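Local coordinates for japanin (PDB 4BOE), which binds cholesterol in the pocket of a lipocalin barrel and, as a tick salivary protein, blocks differentiation of host dendritic cells and dampens their inflammatory response, at residues A62-W67 / R75-D80; L102-L107 / S115-L120; G27-R32 / R43-V48; E109-C114 / I137-V142. One frame throughout, in Å; residues are numbered along the deposited sequence.

Contact 1: A62-W67 / R75-D80; sequences AFQVKW and RVKASD. With CLR (cholesterol), chain C.
In F63 the ring carbon CG takes the crowded position between backbone N and carbonyl carbon (chi1 63°), which sends the ring up from the sheet face that carries V65, V76 and A78, into the pocket. V65 (chi1 -60°) and V76 (chi1 174°) point the same way beside each other, and V65 CG1 meets V76 CG2 at 3.9 Å. F63 CB packs on A78 CB, while the end of the ring leads away from the partner strand to the sterol tail. C21 of cholesterol sits over one ring face, offset toward the rim, and V65 CG1 lies in the ring plane at its edge. The ring atom CE2 of F63 comes within 3.7 Å of cholesterol C24. Residues 62-66 and 75-78 form an antiparallel hairpin of the lipocalin barrel, with F63 on the inner, cholesterol-lining side. Q64 pairs with K77 through two nearly straight bonds; the N-H of Q64 reaches K77 O at 2.8 Å from above the carbonyl plane, whereas K77 N meets Q64 O in plane. K66 and R75 make the next hydrogen-bonded pair. On the face that carries Q64, K66, R75 and K77, the side chains of Q64 and K77 run alongside each other, and K77 also makes a cation-pi contact with W40. The aliphatic parts of K66 and R75 lie side by side, K66 CB 3.9 Å from R75 CB, and the R75 guanidinium turns off to a salt bridge with D91, which probably eases the repulsion from K66. Before helix 80-85, S79 N donates to A62 O at 3.1 Å, and the S79 hydroxyl, at the N-cap, bonds V82 N.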
# COMPACT_ATOMS: atom_id res chain seq x y z
N ALA A 62 -8.77 -4.97 -7.58
CA ALA A 62 -7.74 -4.80 -8.57
C ALA A 62 -7.62 -3.38 -9.00
O ALA A 62 -8.57 -2.60 -8.91
CB ALA A 62 -7.96 -5.69 -9.76
N PHE A 63 -6.39 -3.04 -9.40
CA PHE A 63 -6.06 -1.71 -9.85
C PHE A 63 -4.85 -1.76 -10.77
O PHE A 63 -4.13 -2.75 -10.82
CB PHE A 63 -5.84 -0.76 -8.65
CG PHE A 63 -4.69 -1.09 -7.74
CD1 PHE A 63 -4.83 -2.04 -6.73
CD2 PHE A 63 -3.45 -0.48 -7.90
CE1 PHE A 63 -3.75 -2.38 -5.91
CE2 PHE A 63 -2.37 -0.84 -7.09
CZ PHE A 63 -2.54 -1.76 -6.07
N GLN A 64 -4.65 -0.71 -11.51
CA GLN A 64 -3.49 -0.60 -12.36
C GLN A 64 -2.66 0.62 -11.92
O GLN A 64 -3.22 1.60 -11.43
CB GLN A 64 -3.90 -0.46 -13.82
CG GLN A 64 -4.61 -1.67 -14.36
CD GLN A 64 -4.80 -1.51 -15.84
OE1 GLN A 64 -4.04 -2.04 -16.65
NE2 GLN A 64 -5.69 -0.64 -16.20
N VAL A 65 -1.34 0.55 -12.09
CA VAL A 65 -0.42 1.63 -11.76
C VAL A 65 0.56 1.90 -12.89
O VAL A 65 1.03 0.99 -13.57
CB VAL A 65 0.32 1.42 -10.40
CG1 VAL A 65 -0.67 1.33 -9.26
CG2 VAL A 65 1.19 0.18 -10.41
N LYS A 66 0.92 3.15 -13.02
CA LYS A 66 1.89 3.63 -13.99
C LYS A 66 2.90 4.53 -13.28
O LYS A 66 2.49 5.43 -12.56
CB LYS A 66 1.19 4.45 -15.10
CG LYS A 66 2.08 4.78 -16.29
CD LYS A 66 1.42 5.69 -17.30
CE LYS A 66 1.22 7.10 -16.79
NZ LYS A 66 0.94 8.06 -17.90
N TRP A 67 4.20 4.32 -13.54
CA TRP A 67 5.25 5.22 -13.05
C TRP A 67 6.26 5.53 -14.15
O TRP A 67 6.97 4.64 -14.59
CB TRP A 67 5.96 4.64 -11.83
CG TRP A 67 7.03 5.54 -11.30
CD1 TRP A 67 6.88 6.80 -10.78
CD2 TRP A 67 8.44 5.25 -11.23
NE1 TRP A 67 8.10 7.29 -10.37
CE2 TRP A 67 9.07 6.35 -10.61
CE3 TRP A 67 9.24 4.22 -11.76
CZ2 TRP A 67 10.44 6.40 -10.41
CZ3 TRP A 67 10.61 4.29 -11.59
CH2 TRP A 67 11.19 5.37 -10.91
N ARG A 75 0.68 7.02 -10.83
CA ARG A 75 -0.68 7.08 -11.44
C ARG A 75 -1.42 5.80 -11.06
O ARG A 75 -0.86 4.73 -11.20
CB ARG A 75 -0.59 7.24 -12.97
CG ARG A 75 -0.64 8.67 -13.47
CD ARG A 75 0.54 9.52 -13.05
NE ARG A 75 0.21 10.95 -13.11
CZ ARG A 75 0.80 11.88 -13.87
NH1 ARG A 75 1.80 11.55 -14.68
NH2 ARG A 75 0.39 13.14 -13.82
N VAL A 76 -2.67 5.90 -10.59
CA VAL A 76 -3.45 4.73 -10.16
C VAL A 76 -4.79 4.72 -10.90
O VAL A 76 -5.46 5.73 -10.88
CB VAL A 76 -3.63 4.71 -8.60
CG1 VAL A 76 -4.56 3.58 -8.15
CG2 VAL A 76 -2.28 4.63 -7.89
N LYS A 77 -5.14 3.62 -11.59
CA LYS A 77 -6.46 3.43 -12.22
C LYS A 77 -7.08 2.26 -11.47
O LYS A 77 -6.80 1.10 -11.74
CB LYS A 77 -6.38 3.14 -13.74
CG LYS A 77 -6.02 4.35 -14.56
CD LYS A 77 -6.20 4.18 -16.09
CE LYS A 77 -5.66 2.90 -16.67
NZ LYS A 77 -5.72 2.89 -18.16
N ALA A 78 -7.78 2.58 -10.42
CA ALA A 78 -8.39 1.60 -9.55
C ALA A 78 -9.77 1.21 -10.05
O ALA A 78 -10.49 2.02 -10.64
CB ALA A 78 -8.48 2.13 -8.13
N SER A 79 -10.15 -0.04 -9.76
CA SER A 79 -11.48 -0.52 -10.10
C SER A 79 -12.53 0.35 -9.40
O SER A 79 -12.28 1.05 -8.41
CB SER A 79 -11.66 -1.97 -9.67
OG SER A 79 -11.68 -2.06 -8.25
N ASP A 80 -13.72 0.31 -9.94
CA ASP A 80 -14.85 1.05 -9.38
C ASP A 80 -15.07 0.67 -7.91
O ASP A 80 -15.31 1.54 -7.07
CB ASP A 80 -16.09 0.74 -10.22
CG ASP A 80 -17.28 1.52 -9.79
OD1 ASP A 80 -17.88 1.16 -8.76
OD2 ASP A 80 -17.60 2.53 -10.45
C1 CLR C . -6.87 0.18 3.88
C2 CLR C . -7.50 0.12 5.27
C3 CLR C . -6.64 0.83 6.30
C4 CLR C . -6.38 2.26 5.88
C5 CLR C . -5.85 2.37 4.47
C6 CLR C . -4.78 3.11 4.21
C7 CLR C . -4.16 3.30 2.87
C8 CLR C . -5.09 2.89 1.73
C9 CLR C . -5.76 1.53 2.08
C10 CLR C . -6.61 1.61 3.38
C11 CLR C . -6.52 0.95 0.88
C12 CLR C . -5.71 0.91 -0.41
C13 CLR C . -5.12 2.28 -0.79
C14 CLR C . -4.30 2.76 0.43
C15 CLR C . -3.53 3.97 -0.11
C16 CLR C . -3.14 3.52 -1.52
C17 CLR C . -3.99 2.27 -1.85
C18 CLR C . -6.24 3.26 -1.18
C19 CLR C . -7.97 2.31 3.15
C20 CLR C . -4.34 2.17 -3.34
C21 CLR C . -5.16 0.92 -3.68
C22 CLR C . -3.08 2.25 -4.22
C23 CLR C . -1.89 1.34 -3.80
C24 CLR C . -0.73 1.48 -4.73
C25 CLR C . 0.61 0.85 -4.39
C26 CLR C . 0.83 0.13 -3.09
C27 CLR C . 1.38 0.25 -5.54
O1 CLR C . -7.34 0.85 7.55

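Contact 2: L102-L107 / S115-L120; sequences LLLSDL and SLWVTL. With CLR (cholesterol), chain C.
W117 presents the flat of its indole to cholesterol: with CG anti to the carbonyl carbon (chi1 -56°) and chi2 at 86°, the ring leans out from the sheet face that also carries L102, L104 and S115. Methyl C26 of the sterol tail lies over the centre of one indole face, 3.6 Å from W117 CE2, while C14 of the nucleus is at the ring edge, in plane. S115 OG occupies the crowded position between its own backbone N and carbonyl carbon (chi1 63°), which places it to accept the indole N-H; W117 NE1 to S115 OG is 2.9 Å, with the oxygen tilted slightly out of the ring plane. This bond satisfies the buried indole nitrogen and helps fix the ring's rotation. The same hydroxyl oxygen of S115 approaches cholesterol C15 at 3.7 Å. L104, with CG beside its backbone N and chi2 extended, crosses W117 obliquely and sets CD1 at 4.0 Å from W117 NE1. L103 and L116, both with CG anti to the backbone N, turn to the opposite face, where L103 CD1 touches L116 CB at 4.1 Å and helix 128-137 packs over them through T133, I130 and F134. Two hydrogen-bonded pairs join the backbones, L102 with W117 and L104 with S115; L104 N reaches S115 O at 2.9 Å, nearly along the C=O axis. Hydrophobic packing toward the helix on one face and ligand contacts on the other make this antiparallel hairpin a wall of the lipocalin calyx, whose interior holds the sterol.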
# COMPACT_ATOMS: atom_id res chain seq x y z
N LEU A 102 8.05 1.69 0.04
CA LEU A 102 7.47 2.79 -0.68
C LEU A 102 6.64 3.64 0.28
O LEU A 102 5.84 3.11 1.05
CB LEU A 102 6.60 2.20 -1.81
CG LEU A 102 5.83 3.18 -2.65
CD1 LEU A 102 6.79 4.13 -3.43
CD2 LEU A 102 4.90 2.45 -3.58
N LEU A 103 6.83 4.96 0.22
CA LEU A 103 6.07 5.88 1.07
C LEU A 103 5.32 6.85 0.15
O LEU A 103 5.95 7.61 -0.59
CB LEU A 103 7.02 6.64 2.02
CG LEU A 103 6.39 7.63 2.98
CD1 LEU A 103 5.42 6.94 3.92
CD2 LEU A 103 7.47 8.33 3.80
N LEU A 104 3.98 6.78 0.18
CA LEU A 104 3.07 7.58 -0.65
C LEU A 104 2.30 8.60 0.15
O LEU A 104 1.97 8.34 1.29
CB LEU A 104 2.04 6.65 -1.33
CG LEU A 104 2.55 5.58 -2.23
CD1 LEU A 104 1.35 4.74 -2.77
CD2 LEU A 104 3.38 6.17 -3.37
N SER A 105 1.97 9.73 -0.47
CA SER A 105 1.18 10.80 0.17
C SER A 105 0.04 11.18 -0.75
O SER A 105 0.18 11.12 -1.96
CB SER A 105 1.99 12.08 0.44
OG SER A 105 2.89 12.00 1.53
N ASP A 106 -1.02 11.73 -0.17
CA ASP A 106 -2.13 12.28 -0.94
C ASP A 106 -1.72 13.59 -1.65
O ASP A 106 -0.98 14.40 -1.09
CB ASP A 106 -3.34 12.57 -0.03
CG ASP A 106 -4.60 12.69 -0.84
OD1 ASP A 106 -5.06 11.67 -1.37
OD2 ASP A 106 -5.03 13.83 -1.08
N LEU A 107 -2.26 13.83 -2.84
CA LEU A 107 -1.97 15.03 -3.64
C LEU A 107 -2.76 16.27 -3.24
O LEU A 107 -2.16 17.34 -3.16
CB LEU A 107 -2.25 14.78 -5.14
CG LEU A 107 -1.07 14.96 -6.07
CD1 LEU A 107 -0.13 13.79 -5.96
CD2 LEU A 107 -1.54 15.12 -7.51
N SER A 115 0.72 6.58 3.39
CA SER A 115 0.71 5.12 3.46
C SER A 115 2.14 4.62 3.22
O SER A 115 2.84 5.12 2.32
CB SER A 115 -0.31 4.46 2.54
OG SER A 115 -0.09 4.67 1.16
N LEU A 116 2.59 3.70 4.08
CA LEU A 116 3.90 3.09 4.03
C LEU A 116 3.70 1.63 3.65
O LEU A 116 2.89 0.96 4.26
CB LEU A 116 4.60 3.20 5.40
CG LEU A 116 5.93 2.45 5.54
CD1 LEU A 116 6.98 3.03 4.66
CD2 LEU A 116 6.36 2.41 6.98
N TRP A 117 4.43 1.18 2.64
CA TRP A 117 4.38 -0.16 2.09
C TRP A 117 5.74 -0.76 2.14
O TRP A 117 6.71 -0.10 1.85
CB TRP A 117 3.92 -0.10 0.62
CG TRP A 117 2.61 0.58 0.45
CD1 TRP A 117 2.39 1.92 0.31
CD2 TRP A 117 1.31 -0.04 0.44
NE1 TRP A 117 1.05 2.19 0.30
CE2 TRP A 117 0.36 1.00 0.33
CE3 TRP A 117 0.86 -1.37 0.48
CZ2 TRP A 117 -1.01 0.75 0.26
CZ3 TRP A 117 -0.52 -1.62 0.51
CH2 TRP A 117 -1.44 -0.56 0.39
N VAL A 118 5.82 -2.02 2.55
CA VAL A 118 7.07 -2.74 2.62
C VAL A 118 6.91 -4.09 1.94
O VAL A 118 5.82 -4.64 1.89
CB VAL A 118 7.57 -2.91 4.09
CG1 VAL A 118 7.88 -1.57 4.74
CG2 VAL A 118 6.62 -3.75 4.95
N THR A 119 8.03 -4.69 1.54
CA THR A 119 7.99 -6.08 1.06
C THR A 119 8.18 -7.04 2.24
O THR A 119 8.36 -6.61 3.39
CB THR A 119 9.08 -6.32 0.01
OG1 THR A 119 10.30 -6.16 0.67
CG2 THR A 119 8.97 -5.38 -1.18
N LEU A 120 8.16 -8.35 1.95
CA LEU A 120 8.34 -9.39 2.98
C LEU A 120 9.60 -9.23 3.81
O LEU A 120 9.61 -9.64 4.96
CB LEU A 120 8.36 -10.80 2.36
CG LEU A 120 8.05 -11.94 3.34
CD1 LEU A 120 6.56 -11.91 3.76
CD2 LEU A 120 8.42 -13.28 2.74
C1 CLR C . -6.87 0.18 3.88
C2 CLR C . -7.50 0.12 5.27
C3 CLR C . -6.64 0.83 6.30
C4 CLR C . -6.38 2.26 5.88
C5 CLR C . -5.85 2.37 4.47
C6 CLR C . -4.78 3.11 4.21
C7 CLR C . -4.16 3.30 2.87
C8 CLR C . -5.09 2.89 1.73
C9 CLR C . -5.76 1.53 2.08
C10 CLR C . -6.61 1.61 3.38
C11 CLR C . -6.52 0.95 0.88
C12 CLR C . -5.71 0.91 -0.41
C13 CLR C . -5.12 2.28 -0.79
C14 CLR C . -4.30 2.76 0.43
C15 CLR C . -3.53 3.97 -0.11
C16 CLR C . -3.14 3.52 -1.52
C17 CLR C . -3.99 2.27 -1.85
C18 CLR C . -6.24 3.26 -1.18
C19 CLR C . -7.97 2.31 3.15
C20 CLR C . -4.34 2.17 -3.34
C21 CLR C . -5.16 0.92 -3.68
C22 CLR C . -3.08 2.25 -4.22
C23 CLR C . -1.89 1.34 -3.80
C24 CLR C . -0.73 1.48 -4.73
C25 CLR C . 0.61 0.85 -4.39
C26 CLR C . 0.83 0.13 -3.09
C27 CLR C . 1.38 0.25 -5.54
O1 CLR C . -7.34 0.85 7.55

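Contact 3: G27-R32 / R43-V48; sequences GCVKTR and RSLIYV. With CLR (cholesterol), chain C.
The guanidinium of R43 turns an edge to T31, gripping it side-on: NE donates to T31 OG1 at 2.8 Å exactly in its plane, and NH2 donates to T31 O at 3.0 Å, also in the guanidinium plane, though it meets T31 O from above the carbonyl plane. A bend at chi3 (68°) turns the group's edge to T31. T31 OG1, anti to its backbone N, donates a hydrogen bond to S44 O at 2.8 Å, so the hydroxyl is held as both acceptor and donor, while T31 CG2 touches cholesterol C26 at 3.7 Å. R43 NH1 also bonds the carbonyls of A6 and N8, and NH2 that of Q10, tying in the N-terminal segment. At the edge of the R32 guanidinium, in plane, a water bridges R32 NH1 to S44 OG, and NH1 lies 3.5 Å from I46 CG1 as the two side chains cross at about a right angle. The backbones pair G27 with V48 and K30 with I46, and the one-residue shift between them is a beta bulge around C28, which is disulfide-bonded to C150. On the pocket side V29 CG1 meets L45 CD1, and V29 CG2 and L45 CD2 each approach the sterol rings at 4.0 Å, to C1 and C12 respectively. Strand 26-37 is flanked by strand 12-18, whose L14 and L12 touch V29 and T31; strand 40-49 pairs on its other side with strand 59-66, and helix 80-85 packs on L45 and Y47 through V82 and Y81.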
# COMPACT_ATOMS: atom_id res chain seq x y z
N GLY A 27 -8.15 -5.65 7.57
CA GLY A 27 -6.82 -6.09 8.00
C GLY A 27 -6.10 -6.80 6.89
O GLY A 27 -6.66 -6.96 5.82
N CYS A 28 -4.86 -7.22 7.16
CA CYS A 28 -4.02 -7.98 6.23
C CYS A 28 -3.92 -7.31 4.84
O CYS A 28 -3.94 -8.01 3.84
CB CYS A 28 -4.53 -9.42 6.13
SG CYS A 28 -4.81 -10.26 7.73
N VAL A 29 -3.83 -5.95 4.77
CA VAL A 29 -3.82 -5.18 3.50
C VAL A 29 -2.49 -5.38 2.79
O VAL A 29 -1.42 -5.18 3.38
CB VAL A 29 -4.18 -3.69 3.68
CG1 VAL A 29 -4.12 -2.93 2.36
CG2 VAL A 29 -5.55 -3.54 4.30
N LYS A 30 -2.58 -5.82 1.55
CA LYS A 30 -1.41 -6.09 0.73
C LYS A 30 -1.75 -5.99 -0.75
O LYS A 30 -2.91 -6.00 -1.14
CB LYS A 30 -0.83 -7.48 1.07
CG LYS A 30 -1.69 -8.64 0.67
CD LYS A 30 -1.10 -10.01 1.00
CE LYS A 30 -1.72 -10.63 2.20
NZ LYS A 30 -1.11 -11.94 2.57
N THR A 31 -0.74 -5.90 -1.59
CA THR A 31 -0.94 -5.83 -3.02
C THR A 31 0.02 -6.79 -3.75
O THR A 31 1.22 -6.73 -3.52
CB THR A 31 -0.91 -4.36 -3.57
OG1 THR A 31 -0.90 -4.40 -4.98
CG2 THR A 31 0.31 -3.58 -3.18
N ARG A 32 -0.52 -7.67 -4.62
CA ARG A 32 0.28 -8.59 -5.42
C ARG A 32 0.31 -8.11 -6.85
O ARG A 32 -0.68 -7.61 -7.37
CB ARG A 32 -0.24 -10.03 -5.38
CG ARG A 32 -0.50 -10.61 -4.02
CD ARG A 32 -0.59 -12.10 -4.14
NE ARG A 32 -0.94 -12.74 -2.87
CZ ARG A 32 -2.17 -13.06 -2.48
NH1 ARG A 32 -3.22 -12.81 -3.27
NH2 ARG A 32 -2.37 -13.64 -1.31
N ARG A 43 -2.20 -4.86 -10.50
CA ARG A 43 -1.96 -5.47 -9.21
C ARG A 43 -3.33 -5.76 -8.56
O ARG A 43 -4.34 -5.13 -8.89
CB ARG A 43 -1.18 -4.52 -8.28
CG ARG A 43 0.08 -3.86 -8.83
CD ARG A 43 0.78 -3.07 -7.69
NE ARG A 43 1.31 -4.01 -6.71
CZ ARG A 43 2.49 -4.60 -6.73
NH1 ARG A 43 3.40 -4.26 -7.64
NH2 ARG A 43 2.81 -5.50 -5.80
N SER A 44 -3.34 -6.67 -7.63
CA SER A 44 -4.52 -6.92 -6.81
C SER A 44 -4.40 -6.17 -5.49
O SER A 44 -3.30 -5.83 -5.08
CB SER A 44 -4.65 -8.41 -6.51
OG SER A 44 -3.56 -8.86 -5.72
N LEU A 45 -5.53 -5.87 -4.86
CA LEU A 45 -5.60 -5.31 -3.53
C LEU A 45 -6.28 -6.42 -2.72
O LEU A 45 -7.39 -6.79 -3.03
CB LEU A 45 -6.40 -4.02 -3.50
CG LEU A 45 -6.50 -3.35 -2.13
CD1 LEU A 45 -5.15 -2.89 -1.61
CD2 LEU A 45 -7.42 -2.21 -2.21
N ILE A 46 -5.56 -7.00 -1.78
CA ILE A 46 -6.00 -8.12 -0.96
C ILE A 46 -6.15 -7.64 0.49
O ILE A 46 -5.31 -6.91 1.00
CB ILE A 46 -4.97 -9.28 -1.05
CG1 ILE A 46 -4.66 -9.70 -2.49
CG2 ILE A 46 -5.39 -10.49 -0.22
CD1 ILE A 46 -5.85 -10.18 -3.28
N TYR A 47 -7.20 -8.09 1.16
CA TYR A 47 -7.43 -7.76 2.57
C TYR A 47 -8.44 -8.69 3.17
O TYR A 47 -9.05 -9.48 2.46
CB TYR A 47 -7.87 -6.30 2.74
CG TYR A 47 -9.14 -5.93 2.01
CD1 TYR A 47 -9.12 -5.62 0.65
CD2 TYR A 47 -10.36 -5.84 2.68
CE1 TYR A 47 -10.29 -5.29 -0.03
CE2 TYR A 47 -11.53 -5.51 2.01
CZ TYR A 47 -11.48 -5.20 0.66
OH TYR A 47 -12.64 -4.88 -0.02
N VAL A 48 -8.58 -8.64 4.46
CA VAL A 48 -9.63 -9.37 5.16
C VAL A 48 -10.61 -8.35 5.76
O VAL A 48 -10.22 -7.30 6.24
CB VAL A 48 -9.14 -10.43 6.21
CG1 VAL A 48 -8.22 -11.45 5.56
CG2 VAL A 48 -8.46 -9.78 7.40
C1 CLR C . -6.87 0.18 3.88
C2 CLR C . -7.50 0.12 5.27
C3 CLR C . -6.64 0.83 6.30
C4 CLR C . -6.38 2.26 5.88
C5 CLR C . -5.85 2.37 4.47
C6 CLR C . -4.78 3.11 4.21
C7 CLR C . -4.16 3.30 2.87
C8 CLR C . -5.09 2.89 1.73
C9 CLR C . -5.76 1.53 2.08
C10 CLR C . -6.61 1.61 3.38
C11 CLR C . -6.52 0.95 0.88
C12 CLR C . -5.71 0.91 -0.41
C13 CLR C . -5.12 2.28 -0.79
C14 CLR C . -4.30 2.76 0.43
C15 CLR C . -3.53 3.97 -0.11
C16 CLR C . -3.14 3.52 -1.52
C17 CLR C . -3.99 2.27 -1.85
C18 CLR C . -6.24 3.26 -1.18
C19 CLR C . -7.97 2.31 3.15
C20 CLR C . -4.34 2.17 -3.34
C21 CLR C . -5.16 0.92 -3.68
C22 CLR C . -3.08 2.25 -4.22
C23 CLR C . -1.89 1.34 -3.80
C24 CLR C . -0.73 1.48 -4.73
C25 CLR C . 0.61 0.85 -4.39
C26 CLR C . 0.83 0.13 -3.09
C27 CLR C . 1.38 0.25 -5.54
O1 CLR C . -7.34 0.85 7.55
O HOH W 1 -3.75 -11.77 -5.80

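Contact 4: E109-C114 / I137-V142; sequences EVRSTC and ICPDPV
Little of either backbone is regular where the two segments meet: 109-113 is a loop with an inverse gamma turn centred on R111, leading into strand 114-118 at C114, and 137-142 leaves helix 128-137 at C138, reaching strand 141-143 through D140, whose phi and psi are both positive. The backbones come nearest at C114 and C138, C114 CA lying 5.6 Å from C138 CA. There the sulfurs join, C114 SG to C138 SG at 2.1 Å, with chi3 -97°; C138 SG is anti to its backbone N, and chi1 of C114 is away from a staggered value. Both cysteines were modelled in two conformers, so this describes one of them. Farther out, R111 stretches an extended chain from CG to NE past P139, the two side chains running in opposite directions. P139 CB sits over the centre of one guanidinium face, 3.7 Å from R111 NH1. The end of the group grips D140 end-on, R111 NH1 to D140 OD2 at 2.9 Å and NH2 to OD1 at 3.2 Å; both oxygens lie close to the guanidinium plane but are met from above the carboxylate plane, since the two planes are 47° apart. P139 CD also packs against S112 O. S18 OG joins the site by bonding C114 N and P139 O. A disulfide tying barrel strand 114-118 to the end of the C-terminal helix, backed by a bidentate salt bridge, thus fastens the helix to the lipocalin barrel.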
# COMPACT_ATOMS: atom_id res chain seq x y z
N GLU A 109 -4.83 17.00 -0.41
CA GLU A 109 -5.02 17.43 0.98
C GLU A 109 -3.82 18.28 1.44
O GLU A 109 -2.67 17.91 1.16
CB GLU A 109 -5.17 16.20 1.89
CG GLU A 109 -6.42 15.39 1.63
CD GLU A 109 -6.42 14.00 2.26
OE1 GLU A 109 -5.33 13.38 2.33
OE2 GLU A 109 -7.51 13.53 2.66
N VAL A 110 -4.08 19.42 2.15
CA VAL A 110 -3.01 20.29 2.70
C VAL A 110 -2.29 19.50 3.79
O VAL A 110 -1.07 19.48 3.80
CB VAL A 110 -3.49 21.69 3.21
CG1 VAL A 110 -4.44 21.60 4.41
CG2 VAL A 110 -2.29 22.58 3.56
N ARG A 111 -3.04 18.81 4.67
CA ARG A 111 -2.48 17.93 5.70
C ARG A 111 -2.50 16.55 5.04
O ARG A 111 -3.39 15.73 5.24
CB ARG A 111 -3.32 18.03 6.98
CG ARG A 111 -2.63 17.57 8.22
CD ARG A 111 -3.24 18.22 9.45
NE ARG A 111 -2.62 17.70 10.67
CZ ARG A 111 -2.91 16.52 11.22
NH1 ARG A 111 -3.84 15.73 10.68
NH2 ARG A 111 -2.28 16.13 12.31
N SER A 112 -1.55 16.34 4.16
CA SER A 112 -1.50 15.17 3.31
C SER A 112 -1.41 13.79 4.03
O SER A 112 -0.43 13.56 4.75
CB SER A 112 -0.34 15.31 2.35
OG SER A 112 -0.36 14.26 1.42
N THR A 113 -2.39 12.89 3.79
CA THR A 113 -2.39 11.56 4.38
C THR A 113 -1.33 10.71 3.68
O THR A 113 -1.07 10.88 2.49
CB THR A 113 -3.76 10.89 4.36
OG1 THR A 113 -4.17 10.68 3.03
CG2 THR A 113 -4.80 11.65 5.18
N CYS A 114 -0.84 9.74 4.41
CA CYS A 114 0.24 8.87 3.93
C CYS A 114 -0.03 7.40 4.14
O CYS A 114 -0.83 7.01 4.97
CB CYS A 114 1.57 9.27 4.59
SG CYS A 114 2.04 8.22 5.99
N ILE A 137 7.14 12.57 8.36
CA ILE A 137 6.35 13.08 7.24
C ILE A 137 4.85 12.91 7.31
O ILE A 137 4.13 13.68 6.67
CB ILE A 137 6.88 12.31 5.95
CG1 ILE A 137 8.33 12.67 5.62
CG2 ILE A 137 6.00 12.46 4.73
CD1 ILE A 137 8.64 14.15 5.48
N CYS A 138 4.40 11.89 7.98
CA CYS A 138 3.00 11.44 8.03
C CYS A 138 2.20 12.09 9.13
O CYS A 138 2.59 11.96 10.27
CB CYS A 138 2.97 9.92 8.19
SG CYS A 138 1.41 9.12 7.73
N PRO A 139 1.04 12.74 8.83
CA PRO A 139 0.23 13.26 9.94
C PRO A 139 -0.49 12.08 10.61
O PRO A 139 -0.91 11.15 9.91
CB PRO A 139 -0.78 14.20 9.26
CG PRO A 139 -0.83 13.75 7.86
CD PRO A 139 0.44 13.08 7.52
N ASP A 140 -0.58 12.10 11.95
CA ASP A 140 -1.30 11.06 12.73
C ASP A 140 -0.91 9.64 12.32
O ASP A 140 -1.78 8.83 11.99
CB ASP A 140 -2.81 11.24 12.56
CG ASP A 140 -3.33 12.66 12.74
OD1 ASP A 140 -2.97 13.31 13.75
OD2 ASP A 140 -4.09 13.12 11.86
N PRO A 141 0.40 9.34 12.29
CA PRO A 141 0.89 8.02 11.87
C PRO A 141 0.34 6.86 12.76
O PRO A 141 0.38 6.96 13.99
CB PRO A 141 2.41 8.18 11.98
CG PRO A 141 2.61 9.18 13.04
CD PRO A 141 1.43 10.07 13.07
N VAL A 142 -0.22 5.84 12.11
CA VAL A 142 -0.73 4.62 12.73
C VAL A 142 0.12 3.46 12.17
O VAL A 142 -0.02 3.14 10.99
CB VAL A 142 -2.23 4.38 12.41
CG1 VAL A 142 -2.68 3.03 12.94
CG2 VAL A 142 -3.10 5.49 12.98

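Along the chain, contact 3 closes first, contact 1 follows, and contacts 2 and 4 then alternate their segments. All four reach the one curled antiparallel sheet. Contacts 3 and 1 are successive hairpins, joined where strands 40-49 and 59-66 pair through F63 O and R43 N; their centres are 14 Å apart. Contact 2 lies 13 Å from contact 3, centre to centre, and W117 packs on V29 and T31 across the barrel interior. These three contacts all touch the one cholesterol and supply part of its pocket, whereas contact 4 does not touch it. Contact 4, 12 Å from contact 2 between centres, continues its hairpin through D106, S112 and T113 and links the barrel to helix 128-137.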